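Local coordinates for protein AceL NrdHF-1-1 Intein (Metagenome, PDB 6ZGQ) that is a splice-inactive, linked variant of a naturally split class 3 intein, a protein element that normally excises itself and joins its flanking sequences, at residues F131-V143 and H147-M157. Numbering follows the deposited sequence.
Sequences FHALSVPGKSFVV and HGNRSVTGASM
Phe141 and Thr153 pair through two backbone hydrogen bonds, Phe141 N to Thr153 O and Thr153 N to Phe141 O, the latter 3.0 Å. Val143 and Ser151 form the next hydrogen-bonded pair, past the non-hydrogen-bonded pair Val142-Val152. The axes of the short strands 140-143 and 150-154 run antiparallel, at 149°. Beyond the strand, the chain stays tied down: the N of the engineered Ala155 reaches Lys139 O from above the carbonyl plane, and Ser156 N binds Leu134 O at 2.9 Å. Water 1 then donates to both Val136 O and Ser156 O.

Among the side chains, Thr153 CG2 sits over one face of the Phe141 ring, 4.2 Å from its centroid, and also meets Val143 CG1. With chi1 at 58°, Phe141 CG lies between its backbone N and carbonyl carbon, and the ring reaches Ala155, CE2 to CB 4.0 Å. Replacing the ring by an alanine here would probably deprive Thr153 CG2 of its aromatic surface and open a gap beside Ala155. Thr153 OG1 turns instead to His74 and Gln68.

At the end of the modelled chain, Met157 SD rests on Lys139 CD (3.6 Å). This is the hairpin 140-144/150-154 of the Hint (hedgehog/intein) fold, leading into the probable C-terminal splice junction, where Ala155 probably replaces the intein's last residue and Ser156 follows it.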
ATOM      1  N   PHE A 131      -3.795  10.834   7.819  1.00 10.70           N
ATOM      2  CA  PHE A 131      -3.239   9.882   6.837  1.00 10.19           C
ATOM      3  C   PHE A 131      -1.731  10.173   6.712  1.00 10.23           C
ATOM      4  O   PHE A 131      -1.311  11.339   6.816  1.00 10.69           O
ATOM      5  CB  PHE A 131      -3.885  10.020   5.445  1.00  9.44           C
ATOM      6  CG  PHE A 131      -5.362   9.716   5.385  1.00 10.19           C
ATOM      7  CD1 PHE A 131      -6.287  10.568   5.960  1.00 11.92           C
ATOM      8  CD2 PHE A 131      -5.832   8.603   4.698  1.00 10.90           C
ATOM      9  CE1 PHE A 131      -7.642  10.300   5.894  1.00 11.72           C
ATOM     10  CE2 PHE A 131      -7.193   8.339   4.623  1.00 11.06           C
ATOM     11  CZ  PHE A 131      -8.098   9.190   5.221  1.00 11.41           C
ATOM     12  N   HIS A 132      -0.941   9.121   6.494  1.00  8.37           N
ATOM     13  CA  HIS A 132       0.514   9.203   6.406  1.00  8.55           C
ATOM     14  C   HIS A 132       0.970   8.570   5.072  1.00  9.69           C
ATOM     15  O   HIS A 132       0.248   7.717   4.520  1.00 10.43           O
ATOM     16  CB  HIS A 132       1.146   8.505   7.620  1.00  7.91           C
ATOM     17  CG  HIS A 132       0.796   9.136   8.928  1.00  7.29           C
ATOM     18  ND1 HIS A 132       1.620  10.042   9.557  1.00  7.63           N
ATOM     19  CD2 HIS A 132      -0.285   8.990   9.730  1.00  7.50           C
ATOM     20  CE1 HIS A 132       1.058  10.439  10.685  1.00  7.47           C
ATOM     21  NE2 HIS A 132      -0.102   9.816  10.814  1.00  8.22           N
ATOM     22  N   ALA A 133       2.118   9.033   4.562  1.00  9.60           N
ATOM     23  CA  ALA A 133       2.726   8.561   3.303  1.00  9.47           C
ATOM     24  C   ALA A 133       4.249   8.496   3.429  1.00  9.17           C
ATOM     25  O   ALA A 133       4.818   9.267   4.198  1.00 10.04           O
ATOM     26  CB  ALA A 133       2.347   9.481   2.149  1.00  9.47           C
ATOM     27  N   LEU A 134       4.877   7.579   2.681  1.00  9.19           N
ATOM     28  CA  LEU A 134       6.340   7.452   2.558  1.00  9.10           C
ATOM     29  C   LEU A 134       6.750   7.533   1.084  1.00  9.71           C
ATOM     30  O   LEU A 134       5.977   7.118   0.218  1.00  9.59           O
ATOM     31  CB  LEU A 134       6.804   6.093   3.099  1.00  9.21           C
ATOM     32  CG  LEU A 134       6.267   5.665   4.461  1.00  9.46           C
ATOM     33  CD1 LEU A 134       6.761   4.262   4.794  1.00  9.71           C
ATOM     34  CD2 LEU A 134       6.686   6.656   5.528  1.00  9.67           C
ATOM     35  N   SER A 135       7.944   8.072   0.825  1.00  9.84           N
ATOM     36  CA  SER A 135       8.636   7.940  -0.463  1.00 10.12           C
ATOM     37  C   SER A 135       9.797   6.959  -0.276  1.00 10.31           C
ATOM     38  O   SER A 135      10.562   7.100   0.685  1.00  9.93           O
ATOM     39  CB  SER A 135       9.133   9.302  -0.947  1.00 10.92           C
ATOM     40  OG  SER A 135       8.048  10.221  -1.003  1.00 12.65           O
ATOM     41  N   VAL A 136       9.870   5.953  -1.154  1.00 10.60           N
ATOM     42  CA  VAL A 136      11.009   5.013  -1.247  1.00 11.13           C
ATOM     43  C   VAL A 136      11.458   4.917  -2.714  1.00 11.36           C
ATOM     44  O   VAL A 136      10.637   5.046  -3.615  1.00 11.84           O
ATOM     45  CB  VAL A 136      10.656   3.608  -0.682  1.00 11.31           C
ATOM     46  CG1 VAL A 136      10.622   3.627   0.836  1.00 11.55           C
ATOM     47  CG2 VAL A 136       9.339   3.085  -1.240  1.00 10.97           C
ATOM     48  N   PRO A 137      12.766   4.710  -2.968  1.00 12.60           N
ATOM     49  CA  PRO A 137      13.291   4.614  -4.341  1.00 12.75           C
ATOM     50  C   PRO A 137      12.520   3.682  -5.298  1.00 12.90           C
ATOM     51  O   PRO A 137      12.354   4.017  -6.469  1.00 13.82           O
ATOM     52  CB  PRO A 137      14.705   4.075  -4.122  1.00 13.25           C
ATOM     53  CG  PRO A 137      15.100   4.621  -2.790  1.00 13.20           C
ATOM     54  CD  PRO A 137      13.841   4.591  -1.962  1.00 12.33           C
ATOM     55  N   GLY A 138      12.068   2.533  -4.797  1.00 12.47           N
ATOM     56  CA  GLY A 138      11.348   1.530  -5.597  1.00 12.27           C
ATOM     57  C   GLY A 138       9.923   1.950  -5.941  1.00 12.64           C
ATOM     58  O   GLY A 138       9.285   1.292  -6.768  1.00 14.41           O
ATOM     59  N   LYS A 139       9.437   3.012  -5.280  1.00 12.57           N
ATOM     60  CA  LYS A 139       8.136   3.672  -5.539  1.00 11.83           C
ATOM     61  C   LYS A 139       6.947   2.876  -4.991  1.00 10.15           C
ATOM     62  O   LYS A 139       5.798   3.243  -5.263  1.00  9.40           O
ATOM     63  CB  LYS A 139       7.922   3.957  -7.036  1.00 13.76           C
ATOM     64  CG  LYS A 139       8.984   4.830  -7.702  1.00 16.38           C
ATOM     65  CD  LYS A 139       8.638   5.170  -9.152  1.00 20.14           C
ATOM     66  CE  LYS A 139       8.645   3.968 -10.093  1.00 23.99           C
ATOM     67  NZ  LYS A 139      10.005   3.419 -10.362  1.00 27.86           N
ATOM     68  N   SER A 140       7.219   1.808  -4.229  1.00  9.93           N
ATOM     69  CA  SER A 140       6.179   1.011  -3.546  1.00 10.14           C
ATOM     70  C   SER A 140       6.802   0.258  -2.368  1.00  9.94           C
ATOM     71  O   SER A 140       8.011  -0.011  -2.396  1.00 10.45           O
ATOM     72  CB  SER A 140       5.498   0.049  -4.518  1.00  9.77           C
ATOM     73  OG  SER A 140       6.272  -1.122  -4.722  1.00 10.33           O
ATOM     74  N   PHE A 141       5.989  -0.055  -1.350  1.00  9.93           N
ATOM     75  CA  PHE A 141       6.451  -0.741  -0.123  1.00  9.67           C
ATOM     76  C   PHE A 141       5.348  -1.657   0.426  1.00  8.69           C
ATOM     77  O   PHE A 141       4.213  -1.606  -0.054  1.00  8.36           O
ATOM     78  CB  PHE A 141       6.955   0.270   0.926  1.00 10.38           C
ATOM     79  CG  PHE A 141       5.935   1.304   1.333  1.00 10.98           C
ATOM     80  CD1 PHE A 141       5.015   1.031   2.329  1.00 12.22           C
ATOM     81  CD2 PHE A 141       5.896   2.545   0.717  1.00 12.84           C
ATOM     82  CE1 PHE A 141       4.073   1.974   2.705  1.00 10.37           C
ATOM     83  CE2 PHE A 141       4.958   3.490   1.088  1.00 11.14           C
ATOM     84  CZ  PHE A 141       4.040   3.201   2.077  1.00 11.28           C
ATOM     85  N   VAL A 142       5.708  -2.505   1.395  1.00  7.55           N
ATOM     86  CA  VAL A 142       4.827  -3.559   1.930  1.00  7.15           C
ATOM     87  C   VAL A 142       4.151  -3.047   3.209  1.00  7.44           C
ATOM     88  O   VAL A 142       4.831  -2.517   4.100  1.00  7.57           O
ATOM     89  CB  VAL A 142       5.613  -4.883   2.176  1.00  6.01           C
ATOM     90  CG1 VAL A 142       4.726  -5.989   2.740  1.00  6.02           C
ATOM     91  CG2 VAL A 142       6.254  -5.371   0.883  1.00  5.28           C
ATOM     92  N   VAL A 143       2.823  -3.173   3.261  1.00  7.64           N
ATOM     93  CA  VAL A 143       2.008  -2.844   4.449  1.00  7.82           C
ATOM     94  C   VAL A 143       1.371  -4.137   4.974  1.00  8.10           C
ATOM     95  O   VAL A 143       1.152  -5.071   4.189  1.00  8.30           O
ATOM     96  CB  VAL A 143       0.912  -1.787   4.142  1.00  7.66           C
ATOM     97  CG1 VAL A 143       1.527  -0.422   3.853  1.00  7.67           C
ATOM     98  CG2 VAL A 143       0.010  -2.212   2.989  1.00  7.65           C
ATOM     99  N   HIS A 147      -5.215  -8.194  10.036  1.00 14.66           N
ATOM    100  CA  HIS A 147      -5.270  -9.665  10.005  1.00 15.85           C
ATOM    101  C   HIS A 147      -3.918 -10.303   9.637  1.00 13.55           C
ATOM    102  O   HIS A 147      -3.874 -11.492   9.302  1.00 15.76           O
ATOM    103  CB  HIS A 147      -6.362 -10.122   9.029  1.00 17.07           C
ATOM    104  CG  HIS A 147      -7.723  -9.633   9.393  1.00 21.41           C
ATOM    105  ND1 HIS A 147      -8.597  -9.105   8.470  1.00 25.28           N
ATOM    106  CD2 HIS A 147      -8.352  -9.573  10.590  1.00 22.01           C
ATOM    107  CE1 HIS A 147      -9.715  -8.753   9.080  1.00 27.93           C
ATOM    108  NE2 HIS A 147      -9.592  -9.027  10.368  1.00 24.55           N
ATOM    109  N   GLY A 148      -2.837  -9.517   9.704  1.00 10.91           N
ATOM    110  CA  GLY A 148      -1.474 -10.007   9.499  1.00 10.50           C
ATOM    111  C   GLY A 148      -1.102 -10.215   8.040  1.00 10.66           C
ATOM    112  O   GLY A 148      -0.020 -10.702   7.781  1.00 10.43           O
ATOM    113  N   ASN A 149      -1.975  -9.832   7.098  1.00 10.63           N
ATOM    114  CA  ASN A 149      -1.732 -10.011   5.652  1.00 10.57           C
ATOM    115  C   ASN A 149      -0.890  -8.851   5.130  1.00 10.48           C
ATOM    116  O   ASN A 149      -1.195  -7.692   5.446  1.00 12.07           O
ATOM    117  CB  ASN A 149      -3.042 -10.076   4.852  1.00 11.11           C
ATOM    118  CG  ASN A 149      -3.993 -11.144   5.350  1.00 11.50           C
ATOM    119  OD1 ASN A 149      -5.135 -10.850   5.705  1.00 14.92           O
ATOM    120  ND2 ASN A 149      -3.531 -12.385   5.381  1.00 10.48           N
ATOM    121  N   ARG A 150       0.145  -9.164   4.344  1.00  9.77           N
ATOM    122  CA  ARG A 150       1.049  -8.169   3.751  1.00  9.50           C
ATOM    123  C   ARG A 150       0.719  -8.022   2.257  1.00  8.90           C
ATOM    124  O   ARG A 150       0.354  -9.009   1.610  1.00  8.84           O
ATOM    125  CB  ARG A 150       2.515  -8.565   4.000  1.00  9.77           C
ATOM    126  CG  ARG A 150       2.836  -8.660   5.484  1.00 11.00           C
ATOM    127  CD  ARG A 150       4.308  -8.782   5.839  1.00 11.85           C
ATOM    128  NE  ARG A 150       4.409  -8.786   7.296  1.00 12.61           N
ATOM    129  CZ  ARG A 150       4.132  -9.827   8.079  1.00 13.12           C
ATOM    130  NH1 ARG A 150       3.764 -11.000   7.567  1.00 13.45           N
ATOM    131  NH2 ARG A 150       4.235  -9.696   9.396  1.00 13.53           N
ATOM    132  N   SER A 151       0.788  -6.783   1.753  1.00  8.06           N
ATOM    133  CA  SER A 151       0.508  -6.439   0.348  1.00  8.12           C
ATOM    134  C   SER A 151       1.347  -5.234  -0.067  1.00  7.97           C
ATOM    135  O   SER A 151       1.850  -4.515   0.807  1.00  8.04           O
ATOM    136  CB  SER A 151      -0.979  -6.143   0.144  1.00  7.82           C
ATOM    137  OG  SER A 151      -1.422  -5.056   0.949  1.00  8.46           O
ATOM    138  N   VAL A 152       1.507  -5.039  -1.381  1.00  7.63           N
ATOM    139  CA  VAL A 152       2.300  -3.934  -1.951  1.00  7.80           C
ATOM    140  C   VAL A 152       1.341  -2.758  -2.163  1.00  7.59           C
ATOM    141  O   VAL A 152       0.230  -2.966  -2.658  1.00  7.75           O
ATOM    142  CB  VAL A 152       2.995  -4.357  -3.278  1.00  7.81           C
ATOM    143  CG1 VAL A 152       3.682  -3.191  -3.983  1.00  7.87           C
ATOM    144  CG2 VAL A 152       4.006  -5.472  -3.019  1.00  7.75           C
ATOM    145  N   THR A 153       1.752  -1.560  -1.739  1.00  7.07           N
ATOM    146  CA  THR A 153       0.981  -0.321  -1.938  1.00  6.95           C
ATOM    147  C   THR A 153       1.923   0.770  -2.459  1.00  7.08           C
ATOM    148  O   THR A 153       3.139   0.656  -2.263  1.00  7.89           O
ATOM    149  CB  THR A 153       0.276   0.114  -0.637  1.00  6.39           C
ATOM    150  OG1 THR A 153      -0.792   0.999  -0.977  1.00  6.61           O
ATOM    151  CG2 THR A 153       1.234   0.800   0.338  1.00  6.05           C
ATOM    152  N   GLY A 154       1.379   1.787  -3.132  1.00  7.01           N
ATOM    153  CA  GLY A 154       2.189   2.874  -3.702  1.00  7.53           C
ATOM    154  C   GLY A 154       2.816   3.774  -2.649  1.00  7.57           C
ATOM    155  O   GLY A 154       2.181   4.049  -1.620  1.00 10.26           O
ATOM    156  N   ALA A 155       4.055   4.205  -2.912  1.00  8.38           N
ATOM    157  CA  ALA A 155       4.728   5.322  -2.224  1.00  8.31           C
ATOM    158  C   ALA A 155       4.284   6.641  -2.862  1.00  9.83           C
ATOM    159  O   ALA A 155       3.738   6.619  -3.972  1.00 10.01           O
ATOM    160  CB  ALA A 155       6.239   5.170  -2.332  1.00  7.65           C
ATOM    161  N   SER A 156       4.467   7.759  -2.147  1.00 12.34           N
ATOM    162  CA  SER A 156       4.247   9.113  -2.689  1.00 15.07           C
ATOM    163  C   SER A 156       5.458   9.483  -3.546  1.00 18.10           C
ATOM    164  O   SER A 156       6.594   9.165  -3.169  1.00 18.95           O
ATOM    165  CB  SER A 156       4.027  10.136  -1.566  1.00 16.87           C
ATOM    166  OG  SER A 156       4.815   9.834  -0.422  1.00 18.69           O
ATOM    167  N   MET A 157       5.205  10.117  -4.696  1.00 21.80           N
ATOM    168  CA  MET A 157       6.248  10.443  -5.686  1.00 27.22           C
ATOM    169  C   MET A 157       6.854  11.813  -5.411  1.00 29.98           C
ATOM    170  O   MET A 157       7.913  11.904  -4.791  1.00 32.01           O
ATOM    171  CB  MET A 157       5.685  10.386  -7.111  1.00 32.53           C
ATOM    172  CG  MET A 157       5.565   8.973  -7.666  1.00 36.60           C
ATOM    173  SD  MET A 157       7.141   8.090  -7.711  1.00 43.02           S
ATOM    174  CE  MET A 157       7.994   8.939  -9.040  1.00 41.36           C
TER
HETATM  175  O   HOH W   1       8.430   6.979  -3.901  1.00 26.48           O
HETATM  176  O   HOH W   2      -1.790  -5.170   3.680  1.00 12.01           O